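PDB 3EZX: monomethylamine corrinoid protein 1 from Methanosarcina barkeri, which carries methyl groups on a bound corrinoid cofactor between MtmB and MtbA in methanogenesis from monomethylamine. Local coordinates for residues Thr157-Gln162 / Asp189-Glu194; Val130-Val135 / Gln162-Asp167; Gln3-Lys8 / Lys26-Ala31. All coordinates share one frame; numbering follows the deposited sequence.

Contact 3 lies within the all-helical N-terminal domain, whereas contacts 1 and 2 lie within the Rossmann-like corrinoid-binding domain. Along the chain contact 3 comes first, joining helices 3-14 and 20-30. Contacts 1 and 2 follow, their segments alternating in sequence. These two share Gln162 and helix 161-171, and their centres lie about 11 Å apart; together they set this helix between its neighbours, helix 189-195 and helix 132-141. Contact 3 is on the other side of the chain's centre, about 37 Å and about 40 Å from contacts 1 and 2 between centres, and touches neither. The protein thus has two separate packing clusters, one in each domain.

Contact 1 (Thr157-Gln162 / Asp189-Glu194); sequences TSMLGQ and DKWIEE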
ATOM      1  N   THR A 157      16.739  -0.797   2.224  1.00 39.36           N
ATOM      2  CA  THR A 157      17.505   0.442   2.319  1.00 46.22           C
ATOM      3  C   THR A 157      16.623   1.624   2.718  1.00 49.54           C
ATOM      4  O   THR A 157      17.040   2.481   3.493  1.00 54.81           O
ATOM      5  CB  THR A 157      18.195   0.771   0.977  1.00 55.19           C
ATOM      6  OG1 THR A 157      18.890  -0.388   0.499  1.00 65.81           O
ATOM      7  CG2 THR A 157      19.191   1.907   1.154  1.00 39.39           C
ATOM      8  N   SER A 158      15.402   1.663   2.191  1.00 48.78           N
ATOM      9  CA  SER A 158      14.470   2.745   2.497  1.00 49.80           C
ATOM     10  C   SER A 158      13.692   2.466   3.782  1.00 39.79           C
ATOM     11  O   SER A 158      13.250   3.388   4.463  1.00 50.41           O
ATOM     12  CB  SER A 158      13.488   2.943   1.338  1.00 55.88           C
ATOM     13  OG  SER A 158      12.646   1.812   1.184  1.00 66.16           O
ATOM     14  N   MET A 159      13.528   1.191   4.107  1.00 37.21           N
ATOM     15  CA  MET A 159      12.811   0.789   5.311  1.00 36.91           C
ATOM     16  C   MET A 159      13.569   1.163   6.581  1.00 37.03           C
ATOM     17  O   MET A 159      12.964   1.422   7.621  1.00 31.03           O
ATOM     18  CB  MET A 159      12.580  -0.720   5.295  1.00 48.42           C
ATOM     19  CG  MET A 159      11.952  -1.262   6.564  1.00 53.63           C
ATOM     20  SD  MET A 159      12.235  -3.034   6.726  1.00 65.10           S
ATOM     21  CE  MET A 159      13.905  -3.030   7.439  1.00 64.92           C
ATOM     22  N   LEU A 160      14.895   1.181   6.493  1.00 41.50           N
ATOM     23  CA  LEU A 160      15.735   1.519   7.636  1.00 49.07           C
ATOM     24  C   LEU A 160      15.477   2.945   8.102  1.00 55.72           C
ATOM     25  O   LEU A 160      15.553   3.244   9.300  1.00 51.32           O
ATOM     26  CB  LEU A 160      17.209   1.346   7.270  1.00 49.14           C
ATOM     27  CG  LEU A 160      17.565  -0.069   6.800  1.00 61.02           C
ATOM     28  CD1 LEU A 160      19.041  -0.151   6.445  1.00 56.77           C
ATOM     29  CD2 LEU A 160      17.214  -1.069   7.889  1.00 62.19           C
ATOM     30  N   GLY A 161      15.165   3.820   7.151  1.00 47.44           N
ATOM     31  CA  GLY A 161      14.890   5.206   7.480  1.00 51.60           C
ATOM     32  C   GLY A 161      13.646   5.407   8.333  1.00 46.48           C
ATOM     33  O   GLY A 161      13.398   6.506   8.826  1.00 50.53           O
ATOM     34  N   GLN A 162      12.856   4.355   8.507  1.00 44.80           N
ATOM     35  CA  GLN A 162      11.645   4.457   9.308  1.00 47.38           C
ATOM     36  C   GLN A 162      12.052   4.594  10.763  1.00 52.74           C
ATOM     37  O   GLN A 162      11.331   5.179  11.568  1.00 52.14           O
ATOM     38  CB  GLN A 162      10.771   3.218   9.124  1.00 35.82           C
ATOM     39  CG  GLN A 162      10.408   2.950   7.676  1.00 40.62           C
ATOM     40  CD  GLN A 162       9.513   1.741   7.507  1.00 44.80           C
ATOM     41  OE1 GLN A 162       9.763   0.683   8.082  1.00 52.83           O
ATOM     42  NE2 GLN A 162       8.467   1.888   6.703  1.00 45.63           N
ATOM     43  N   ASP A 189       7.274  -7.989  11.880  1.00 77.44           N
ATOM     44  CA  ASP A 189       6.676  -7.721  13.180  1.00 73.54           C
ATOM     45  C   ASP A 189       7.776  -7.472  14.203  1.00 72.68           C
ATOM     46  O   ASP A 189       7.530  -6.942  15.285  1.00 64.23           O
ATOM     47  CB  ASP A 189       5.790  -8.893  13.605  1.00 73.46           C
ATOM     48  CG  ASP A 189       4.354  -8.725  13.144  1.00 80.71           C
ATOM     49  OD1 ASP A 189       4.111  -7.836  12.303  1.00 88.88           O
ATOM     50  OD2 ASP A 189       3.471  -9.473  13.614  1.00 77.50           O
ATOM     51  N   LYS A 190       8.995  -7.850  13.832  1.00 73.30           N
ATOM     52  CA  LYS A 190      10.164  -7.663  14.681  1.00 80.04           C
ATOM     53  C   LYS A 190      10.594  -6.200  14.609  1.00 80.70           C
ATOM     54  O   LYS A 190      10.678  -5.503  15.623  1.00 74.05           O
ATOM     55  CB  LYS A 190      11.323  -8.540  14.191  1.00 83.76           C
ATOM     56  CG  LYS A 190      10.981 -10.008  13.989  1.00 91.40           C
ATOM     57  CD  LYS A 190      12.242 -10.813  13.694  1.00 91.40           C
ATOM     58  CE  LYS A 190      11.930 -12.264  13.355  1.00 91.40           C
ATOM     59  NZ  LYS A 190      11.280 -12.397  12.023  1.00 89.82           N
ATOM     60  N   TRP A 191      10.864  -5.751  13.388  1.00 77.76           N
ATOM     61  CA  TRP A 191      11.304  -4.387  13.132  1.00 73.05           C
ATOM     62  C   TRP A 191      10.362  -3.324  13.694  1.00 73.66           C
ATOM     63  O   TRP A 191      10.807  -2.243  14.080  1.00 73.66           O
ATOM     64  CB  TRP A 191      11.497  -4.200  11.622  1.00 67.05           C
ATOM     65  CG  TRP A 191      11.659  -2.784  11.174  1.00 60.91           C
ATOM     66  CD1 TRP A 191      10.703  -1.995  10.607  1.00 60.35           C
ATOM     67  CD2 TRP A 191      12.852  -1.994  11.230  1.00 58.36           C
ATOM     68  NE1 TRP A 191      11.225  -0.762  10.303  1.00 69.39           N
ATOM     69  CE2 TRP A 191      12.542  -0.733  10.678  1.00 57.05           C
ATOM     70  CE3 TRP A 191      14.152  -2.226  11.701  1.00 57.30           C
ATOM     71  CZ2 TRP A 191      13.486   0.292  10.570  1.00 67.66           C
ATOM     72  CZ3 TRP A 191      15.092  -1.204  11.595  1.00 64.94           C
ATOM     73  CH2 TRP A 191      14.751   0.040  11.036  1.00 64.18           C
ATOM     74  N   ILE A 192       9.071  -3.637  13.751  1.00 68.29           N
ATOM     75  CA  ILE A 192       8.082  -2.695  14.266  1.00 67.02           C
ATOM     76  C   ILE A 192       8.364  -2.271  15.707  1.00 64.41           C
ATOM     77  O   ILE A 192       8.227  -1.097  16.053  1.00 59.28           O
ATOM     78  CB  ILE A 192       6.657  -3.288  14.191  1.00 65.17           C
ATOM     79  CG1 ILE A 192       6.260  -3.508  12.729  1.00 71.78           C
ATOM     80  CG2 ILE A 192       5.665  -2.357  14.873  1.00 61.93           C
ATOM     81  CD1 ILE A 192       6.194  -2.234  11.903  1.00 65.31           C
ATOM     82  N   GLU A 193       8.758  -3.222  16.547  1.00 70.62           N
ATOM     83  CA  GLU A 193       9.048  -2.911  17.940  1.00 75.19           C
ATOM     84  C   GLU A 193      10.482  -2.443  18.123  1.00 75.25           C
ATOM     85  O   GLU A 193      10.772  -1.663  19.030  1.00 76.96           O
ATOM     86  CB  GLU A 193       8.776  -4.123  18.836  1.00 77.72           C
ATOM     87  CG  GLU A 193       7.295  -4.395  19.085  1.00 87.32           C
ATOM     88  CD  GLU A 193       6.614  -5.103  17.927  1.00 91.29           C
ATOM     89  OE1 GLU A 193       6.761  -4.649  16.773  1.00 91.40           O
ATOM     90  OE2 GLU A 193       5.923  -6.113  18.175  1.00 91.40           O
ATOM     91  N   GLU A 194      11.376  -2.919  17.261  1.00 73.44           N
ATOM     92  CA  GLU A 194      12.776  -2.526  17.342  1.00 73.91           C
ATOM     93  C   GLU A 194      12.832  -1.004  17.310  1.00 77.17           C
ATOM     94  O   GLU A 194      13.583  -0.383  18.063  1.00 79.75           O
ATOM     95  CB  GLU A 194      13.565  -3.100  16.163  1.00 70.56           C
ATOM     96  CG  GLU A 194      15.071  -3.107  16.375  1.00 72.66           C
ATOM     97  CD  GLU A 194      15.819  -3.720  15.204  1.00 81.91           C
ATOM     98  OE1 GLU A 194      15.263  -4.635  14.561  1.00 88.39           O
ATOM     99  OE2 GLU A 194      16.967  -3.300  14.937  1.00 78.09           O
TER
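The indole of Trp191 meets Met159 over one face and two oxygens at its edge, Gln162 OE1 and Leu160 O. Both SD and CE of Met159 stand over the five-membered ring: SD is 4.3 Å from its centroid, which makes a Met-aromatic contact, and CE adds a CH-pi contact at 4.2 Å from the same centroid. The bend at the methionine's last torsion (chi3 83°) lays the methyl over the ring beside the sulfur. At the edge, Trp191 NE1 donates to Gln162 OE1 at 3.0 Å, with 145° at the hydrogen, somewhat bent. That acceptor receives the N-H in its carbonyl plane, although it sits off the indole plane. The amide and ring planes are only 18° apart in tilt, and the bond probably restrains rotation of the indole. Near the ring plane, Leu160 O lies 3.7 Å from Trp191 CH2, while Leu160 CD2 also packs on that carbon, the two side chains crossing at about a right angle. Past CH2, Lys163 reaches the opposite side of the plane. Trp191 thus bridges helix 189-195, which follows strand 179-183, and the junction of helices 156-159 and 161-171, which follow strand 147-152, in the corrinoid-binding domain.

Contact 2 (Val130-Val135 / Gln162-Asp167); sequences VLNENV and QKDLMD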
ATOM      1  N   VAL A 130       9.171  10.584   0.206  1.00 31.38           N
ATOM      2  CA  VAL A 130       8.912  11.619   1.206  1.00 25.75           C
ATOM      3  C   VAL A 130       9.978  11.662   2.296  1.00 33.49           C
ATOM      4  O   VAL A 130      10.285  10.639   2.906  1.00 39.06           O
ATOM      5  CB  VAL A 130       7.556  11.386   1.892  1.00 27.69           C
ATOM      6  CG1 VAL A 130       7.257  12.524   2.852  1.00 25.29           C
ATOM      7  CG2 VAL A 130       6.457  11.249   0.843  1.00 37.25           C
ATOM      8  N   LEU A 131      10.531  12.847   2.546  1.00 32.27           N
ATOM      9  CA  LEU A 131      11.550  13.017   3.583  1.00 34.46           C
ATOM     10  C   LEU A 131      10.908  12.778   4.948  1.00 33.27           C
ATOM     11  O   LEU A 131       9.724  13.061   5.136  1.00 36.44           O
ATOM     12  CB  LEU A 131      12.131  14.433   3.538  1.00 38.03           C
ATOM     13  CG  LEU A 131      12.905  14.856   2.287  1.00 47.22           C
ATOM     14  CD1 LEU A 131      13.063  16.370   2.270  1.00 43.89           C
ATOM     15  CD2 LEU A 131      14.260  14.168   2.256  1.00 36.95           C
ATOM     16  N   ASN A 132      11.679  12.261   5.900  1.00 26.47           N
ATOM     17  CA  ASN A 132      11.135  12.008   7.223  1.00 27.69           C
ATOM     18  C   ASN A 132      10.685  13.294   7.906  1.00 33.78           C
ATOM     19  O   ASN A 132       9.726  13.293   8.672  1.00 36.64           O
ATOM     20  CB  ASN A 132      12.155  11.285   8.094  1.00 32.54           C
ATOM     21  CG  ASN A 132      12.398   9.869   7.639  1.00 37.17           C
ATOM     22  OD1 ASN A 132      11.480   9.189   7.185  1.00 43.91           O
ATOM     23  ND2 ASN A 132      13.634   9.408   7.771  1.00 45.81           N
ATOM     24  N   GLU A 133      11.369  14.393   7.619  1.00 37.23           N
ATOM     25  CA  GLU A 133      11.017  15.670   8.214  1.00 39.13           C
ATOM     26  C   GLU A 133       9.698  16.227   7.692  1.00 42.42           C
ATOM     27  O   GLU A 133       8.970  16.884   8.433  1.00 51.06           O
ATOM     28  CB  GLU A 133      12.143  16.678   7.998  1.00 52.57           C
ATOM     29  CG  GLU A 133      13.372  16.368   8.835  1.00 77.70           C
ATOM     30  CD  GLU A 133      14.446  17.433   8.737  1.00 91.40           C
ATOM     31  OE1 GLU A 133      14.116  18.635   8.849  1.00 91.40           O
ATOM     32  OE2 GLU A 133      15.627  17.065   8.562  1.00 91.40           O
ATOM     33  N   ASN A 134       9.383  15.971   6.424  1.00 37.37           N
ATOM     34  CA  ASN A 134       8.123  16.456   5.870  1.00 33.11           C
ATOM     35  C   ASN A 134       6.951  15.678   6.460  1.00 39.48           C
ATOM     36  O   ASN A 134       5.824  16.170   6.479  1.00 41.41           O
ATOM     37  CB  ASN A 134       8.097  16.339   4.344  1.00 39.57           C
ATOM     38  CG  ASN A 134       9.031  17.320   3.668  1.00 41.08           C
ATOM     39  OD1 ASN A 134       9.110  18.485   4.053  1.00 55.85           O
ATOM     40  ND2 ASN A 134       9.738  16.856   2.648  1.00 57.62           N
ATOM     41  N   VAL A 135       7.217  14.461   6.930  1.00 36.25           N
ATOM     42  CA  VAL A 135       6.172  13.649   7.541  1.00 35.13           C
ATOM     43  C   VAL A 135       5.989  14.205   8.945  1.00 37.73           C
ATOM     44  O   VAL A 135       4.868  14.325   9.442  1.00 39.98           O
ATOM     45  CB  VAL A 135       6.572  12.150   7.628  1.00 34.17           C
ATOM     46  CG1 VAL A 135       5.483  11.360   8.337  1.00 16.02           C
ATOM     47  CG2 VAL A 135       6.790  11.581   6.236  1.00 29.09           C
ATOM     48  N   GLN A 162      12.856   4.355   8.507  1.00 44.80           N
ATOM     49  CA  GLN A 162      11.645   4.457   9.308  1.00 47.38           C
ATOM     50  C   GLN A 162      12.052   4.594  10.763  1.00 52.74           C
ATOM     51  O   GLN A 162      11.331   5.179  11.568  1.00 52.14           O
ATOM     52  CB  GLN A 162      10.771   3.218   9.124  1.00 35.82           C
ATOM     53  CG  GLN A 162      10.408   2.950   7.676  1.00 40.62           C
ATOM     54  CD  GLN A 162       9.513   1.741   7.507  1.00 44.80           C
ATOM     55  OE1 GLN A 162       9.763   0.683   8.082  1.00 52.83           O
ATOM     56  NE2 GLN A 162       8.467   1.888   6.703  1.00 45.63           N
ATOM     57  N   LYS A 163      13.215   4.049  11.096  1.00 59.03           N
ATOM     58  CA  LYS A 163      13.715   4.133  12.458  1.00 55.27           C
ATOM     59  C   LYS A 163      13.920   5.610  12.749  1.00 49.63           C
ATOM     60  O   LYS A 163      13.374   6.149  13.712  1.00 53.64           O
ATOM     61  CB  LYS A 163      15.042   3.380  12.597  1.00 59.11           C
ATOM     62  CG  LYS A 163      15.562   3.322  14.026  1.00 65.95           C
ATOM     63  CD  LYS A 163      16.815   2.470  14.147  1.00 72.20           C
ATOM     64  CE  LYS A 163      17.297   2.408  15.591  1.00 81.20           C
ATOM     65  NZ  LYS A 163      18.496   1.535  15.756  1.00 90.31           N
ATOM     66  N   ASP A 164      14.705   6.257  11.894  1.00 49.30           N
ATOM     67  CA  ASP A 164      14.989   7.677  12.025  1.00 50.24           C
ATOM     68  C   ASP A 164      13.693   8.458  12.215  1.00 47.39           C
ATOM     69  O   ASP A 164      13.599   9.311  13.094  1.00 49.43           O
ATOM     70  CB  ASP A 164      15.728   8.179  10.779  1.00 63.77           C
ATOM     71  CG  ASP A 164      15.887   9.692  10.756  1.00 74.83           C
ATOM     72  OD1 ASP A 164      14.865  10.405  10.635  1.00 84.73           O
ATOM     73  OD2 ASP A 164      17.034  10.171  10.856  1.00 76.70           O
ATOM     74  N   LEU A 165      12.695   8.164  11.391  1.00 42.74           N
ATOM     75  CA  LEU A 165      11.414   8.848  11.493  1.00 42.81           C
ATOM     76  C   LEU A 165      10.892   8.756  12.926  1.00 52.83           C
ATOM     77  O   LEU A 165      10.630   9.778  13.566  1.00 56.72           O
ATOM     78  CB  LEU A 165      10.412   8.232  10.512  1.00 32.88           C
ATOM     79  CG  LEU A 165       8.969   8.747  10.473  1.00 26.86           C
ATOM     80  CD1 LEU A 165       8.935  10.270  10.392  1.00 16.81           C
ATOM     81  CD2 LEU A 165       8.260   8.126   9.272  1.00 27.14           C
ATOM     82  N   MET A 166      10.749   7.536  13.434  1.00 55.84           N
ATOM     83  CA  MET A 166      10.267   7.349  14.796  1.00 59.75           C
ATOM     84  C   MET A 166      11.140   8.123  15.779  1.00 58.85           C
ATOM     85  O   MET A 166      10.629   8.764  16.700  1.00 56.21           O
ATOM     86  CB  MET A 166      10.251   5.862  15.168  1.00 48.51           C
ATOM     87  CG  MET A 166       9.160   5.077  14.471  1.00 48.24           C
ATOM     88  SD  MET A 166       7.545   5.870  14.642  1.00 69.36           S
ATOM     89  CE  MET A 166       6.809   4.904  15.942  1.00 72.74           C
ATOM     90  N   ASP A 167      12.454   8.075  15.578  1.00 49.59           N
ATOM     91  CA  ASP A 167      13.359   8.793  16.464  1.00 59.76           C
ATOM     92  C   ASP A 167      13.138  10.302  16.391  1.00 59.80           C
ATOM     93  O   ASP A 167      13.259  10.998  17.400  1.00 61.92           O
ATOM     94  CB  ASP A 167      14.821   8.474  16.130  1.00 66.64           C
ATOM     95  CG  ASP A 167      15.175   7.018  16.370  1.00 82.34           C
ATOM     96  OD1 ASP A 167      14.689   6.440  17.367  1.00 81.91           O
ATOM     97  OD2 ASP A 167      15.954   6.455  15.571  1.00 91.40           O
TER
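Asn132 and Leu165 carry this contact, with Val135 in a smaller part, and the CA atoms of Asn132 and Leu165 come within 5.3 Å. The two ends of the asparagine amide meet different surroundings. Its ND2 makes a weak, bent hydrogen bond to Asp164 OD1 (3.3 Å, 127° at the hydrogen), with amide and carboxylate planes 22° apart, and a second weak one to Gly161 O, just before Gln162. Its OD1 rests instead on aliphatic carbon, 3.6 Å from Leu165 CB. With CG swung beside the backbone N (chi1 -69°), the amide lies across the leucine's base and reaches the Asp164 carboxylate. Leu165 answers with its methyl CD1, which lies 3.6 Å from Asn132 O and also meets Asn132 CB, so that polar backbone and side-chain atoms form part of an otherwise aliphatic surface. One turn on, Val135 CB approaches the same CD1 at 4.1 Å, the two side chains crossing at about a right angle. Cutting the Asn132 side chain back to an alanine is likely to leave Asp164 OD1 and Gly161 O without this donor and to open a gap beside Leu165 CB. Helix 132-141, leading from strand 122-125 to strand 147-152, and helix 161-171, leading on to strand 179-183, are neighbouring connections of the Rossmann-like sheet. Val135 and Leu165 both pack onto Phe98 of strand 94-99, and Leu165 also touches Phe182 of strand 179-183, so the contact continues into the packing of both helices on the sheet.

Contact 3 (Gln3-Lys8 / Lys26-Ala31); sequences QEIFDK and KEALAA
Ile5 is the first residue of 3-8 to touch 26-31, and it supplies most of what that side gives to the contact. Ile5 CA is 6.3 Å from Ala28 CA. The first torsion of the isoleucine (chi1 -169°) puts CG1 against Ala28 CB at 3.5 Å, and CG2 lies 4.2 Å from the same methyl. The turn at chi2 (53°) then carries Ile5 CD1 to the carboxylate of Glu27, 3.4 Å from OE2. The isoleucine and glutamate side chains run alongside each other in opposing senses. Phe6 turns to another neighbour and touches Lys41 of helix 35-55, a helix that Ala28 also reaches through Ile38. A turn beyond Ile5, the extended Lys8 chain brings NZ to 4.4 Å from Glu27 OE2, too long for a salt bridge. The two short segments run nearly antiparallel, at 158°, as neighbouring helices of the N-terminal bundle. No hydrogen bond crosses between them: a small apolar patch of isoleucine on alanine is bordered by Glu27, whose negative charge is probably eased by nearby Lys8, so electrostatics here are likely to add only modestly to apolar packing.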
ATOM      1  N   GLN A   3     -12.740 -18.712 -10.954  1.00 33.50           N
ATOM      2  CA  GLN A   3     -11.334 -19.074 -11.106  1.00 31.34           C
ATOM      3  C   GLN A   3     -10.722 -18.740 -12.461  1.00 37.80           C
ATOM      4  O   GLN A   3      -9.557 -18.356 -12.536  1.00 41.13           O
ATOM      5  CB  GLN A   3     -11.112 -20.559 -10.814  1.00 28.42           C
ATOM      6  CG  GLN A   3      -9.651 -20.899 -10.544  1.00 26.49           C
ATOM      7  CD  GLN A   3      -9.084 -20.119  -9.371  1.00 31.67           C
ATOM      8  OE1 GLN A   3      -9.543 -20.261  -8.241  1.00 39.98           O
ATOM      9  NE2 GLN A   3      -8.086 -19.282  -9.638  1.00 32.54           N
ATOM     10  N   GLU A   4     -11.497 -18.874 -13.532  1.00 38.06           N
ATOM     11  CA  GLU A   4     -10.954 -18.583 -14.850  1.00 47.05           C
ATOM     12  C   GLU A   4     -10.490 -17.139 -14.996  1.00 39.46           C
ATOM     13  O   GLU A   4      -9.364 -16.884 -15.435  1.00 39.43           O
ATOM     14  CB  GLU A   4     -11.959 -18.896 -15.960  1.00 47.27           C
ATOM     15  CG  GLU A   4     -11.445 -18.491 -17.343  1.00 60.42           C
ATOM     16  CD  GLU A   4     -12.396 -18.826 -18.481  1.00 70.14           C
ATOM     17  OE1 GLU A   4     -13.584 -18.449 -18.405  1.00 72.47           O
ATOM     18  OE2 GLU A   4     -11.944 -19.457 -19.463  1.00 65.66           O
ATOM     19  N   ILE A   5     -11.339 -16.185 -14.633  1.00 39.16           N
ATOM     20  CA  ILE A   5     -10.947 -14.787 -14.762  1.00 40.11           C
ATOM     21  C   ILE A   5      -9.839 -14.402 -13.783  1.00 34.79           C
ATOM     22  O   ILE A   5      -9.132 -13.433 -13.996  1.00 31.73           O
ATOM     23  CB  ILE A   5     -12.177 -13.848 -14.626  1.00 36.17           C
ATOM     24  CG1 ILE A   5     -11.785 -12.424 -15.048  1.00 43.31           C
ATOM     25  CG2 ILE A   5     -12.702 -13.891 -13.221  1.00 25.17           C
ATOM     26  CD1 ILE A   5     -11.141 -12.355 -16.438  1.00 28.38           C
ATOM     27  N   PHE A   6      -9.691 -15.166 -12.708  1.00 34.18           N
ATOM     28  CA  PHE A   6      -8.615 -14.903 -11.762  1.00 34.24           C
ATOM     29  C   PHE A   6      -7.278 -15.248 -12.441  1.00 31.43           C
ATOM     30  O   PHE A   6      -6.322 -14.466 -12.415  1.00 29.32           O
ATOM     31  CB  PHE A   6      -8.774 -15.746 -10.496  1.00 33.35           C
ATOM     32  CG  PHE A   6      -9.827 -15.236  -9.556  1.00 29.45           C
ATOM     33  CD1 PHE A   6      -9.948 -13.876  -9.308  1.00 30.37           C
ATOM     34  CD2 PHE A   6     -10.669 -16.114  -8.887  1.00 26.67           C
ATOM     35  CE1 PHE A   6     -10.889 -13.391  -8.410  1.00 37.20           C
ATOM     36  CE2 PHE A   6     -11.614 -15.644  -7.985  1.00 30.42           C
ATOM     37  CZ  PHE A   6     -11.724 -14.273  -7.745  1.00 32.89           C
ATOM     38  N   ASP A   7      -7.222 -16.427 -13.054  1.00 22.27           N
ATOM     39  CA  ASP A   7      -6.028 -16.880 -13.749  1.00 26.03           C
ATOM     40  C   ASP A   7      -5.658 -15.898 -14.869  1.00 32.72           C
ATOM     41  O   ASP A   7      -4.481 -15.593 -15.074  1.00 25.12           O
ATOM     42  CB  ASP A   7      -6.248 -18.284 -14.337  1.00 31.87           C
ATOM     43  CG  ASP A   7      -6.635 -19.324 -13.283  1.00 37.61           C
ATOM     44  OD1 ASP A   7      -5.996 -19.383 -12.214  1.00 40.42           O
ATOM     45  OD2 ASP A   7      -7.579 -20.102 -13.539  1.00 54.38           O
ATOM     46  N   LYS A   8      -6.664 -15.402 -15.590  1.00 24.10           N
ATOM     47  CA  LYS A   8      -6.427 -14.450 -16.670  1.00 21.04           C
ATOM     48  C   LYS A   8      -5.814 -13.156 -16.133  1.00 23.51           C
ATOM     49  O   LYS A   8      -4.926 -12.560 -16.755  1.00 19.45           O
ATOM     50  CB  LYS A   8      -7.734 -14.135 -17.400  1.00 28.36           C
ATOM     51  CG  LYS A   8      -8.267 -15.258 -18.267  1.00 34.94           C
ATOM     52  CD  LYS A   8      -9.431 -14.781 -19.120  1.00 35.35           C
ATOM     53  CE  LYS A   8      -9.880 -15.870 -20.086  1.00 51.88           C
ATOM     54  NZ  LYS A   8     -10.947 -15.395 -21.018  1.00 49.46           N
ATOM     55  N   LYS A  26     -12.328  -4.999 -15.966  1.00 42.45           N
ATOM     56  CA  LYS A  26     -13.689  -4.590 -16.264  1.00 46.07           C
ATOM     57  C   LYS A  26     -14.544  -5.829 -16.497  1.00 50.60           C
ATOM     58  O   LYS A  26     -15.692  -5.891 -16.053  1.00 48.81           O
ATOM     59  CB  LYS A  26     -13.723  -3.694 -17.503  1.00 43.69           C
ATOM     60  CG  LYS A  26     -13.042  -2.350 -17.321  1.00 46.99           C
ATOM     61  CD  LYS A  26     -13.051  -1.543 -18.610  1.00 53.70           C
ATOM     62  CE  LYS A  26     -12.329  -0.218 -18.429  1.00 61.54           C
ATOM     63  NZ  LYS A  26     -12.292   0.582 -19.682  1.00 69.86           N
ATOM     64  N   GLU A  27     -13.977  -6.815 -17.190  1.00 46.74           N
ATOM     65  CA  GLU A  27     -14.688  -8.057 -17.479  1.00 43.04           C
ATOM     66  C   GLU A  27     -15.094  -8.753 -16.193  1.00 39.66           C
ATOM     67  O   GLU A  27     -16.242  -9.163 -16.030  1.00 47.37           O
ATOM     68  CB  GLU A  27     -13.811  -9.012 -18.295  1.00 48.29           C
ATOM     69  CG  GLU A  27     -14.492 -10.339 -18.621  1.00 50.92           C
ATOM     70  CD  GLU A  27     -13.565 -11.333 -19.296  1.00 58.85           C
ATOM     71  OE1 GLU A  27     -12.897 -10.960 -20.283  1.00 62.33           O
ATOM     72  OE2 GLU A  27     -13.511 -12.493 -18.842  1.00 65.19           O
ATOM     73  N   ALA A  28     -14.138  -8.888 -15.285  1.00 30.13           N
ATOM     74  CA  ALA A  28     -14.390  -9.543 -14.017  1.00 30.79           C
ATOM     75  C   ALA A  28     -15.358  -8.706 -13.207  1.00 40.66           C
ATOM     76  O   ALA A  28     -16.305  -9.226 -12.614  1.00 39.38           O
ATOM     77  CB  ALA A  28     -13.085  -9.714 -13.257  1.00 41.12           C
ATOM     78  N   LEU A  29     -15.108  -7.401 -13.193  1.00 41.67           N
ATOM     79  CA  LEU A  29     -15.934  -6.454 -12.454  1.00 40.80           C
ATOM     80  C   LEU A  29     -17.391  -6.548 -12.914  1.00 45.52           C
ATOM     81  O   LEU A  29     -18.310  -6.666 -12.101  1.00 54.20           O
ATOM     82  CB  LEU A  29     -15.398  -5.044 -12.682  1.00 34.13           C
ATOM     83  CG  LEU A  29     -15.646  -3.940 -11.658  1.00 37.49           C
ATOM     84  CD1 LEU A  29     -14.982  -4.280 -10.326  1.00 27.79           C
ATOM     85  CD2 LEU A  29     -15.078  -2.642 -12.215  1.00 44.63           C
ATOM     86  N   ALA A  30     -17.592  -6.513 -14.227  1.00 50.99           N
ATOM     87  CA  ALA A  30     -18.928  -6.599 -14.809  1.00 53.47           C
ATOM     88  C   ALA A  30     -19.561  -7.963 -14.540  1.00 57.17           C
ATOM     89  O   ALA A  30     -20.766  -8.136 -14.710  1.00 60.83           O
ATOM     90  CB  ALA A  30     -18.857  -6.347 -16.309  1.00 49.89           C
ATOM     91  N   ALA A  31     -18.744  -8.928 -14.128  1.00 52.64           N
ATOM     92  CA  ALA A  31     -19.231 -10.271 -13.833  1.00 46.22           C
ATOM     93  C   ALA A  31     -19.615 -10.363 -12.363  1.00 44.22           C
ATOM     94  O   ALA A  31     -19.693 -11.449 -11.794  1.00 41.97           O
ATOM     95  CB  ALA A  31     -18.160 -11.302 -14.162  1.00 54.45           C
TER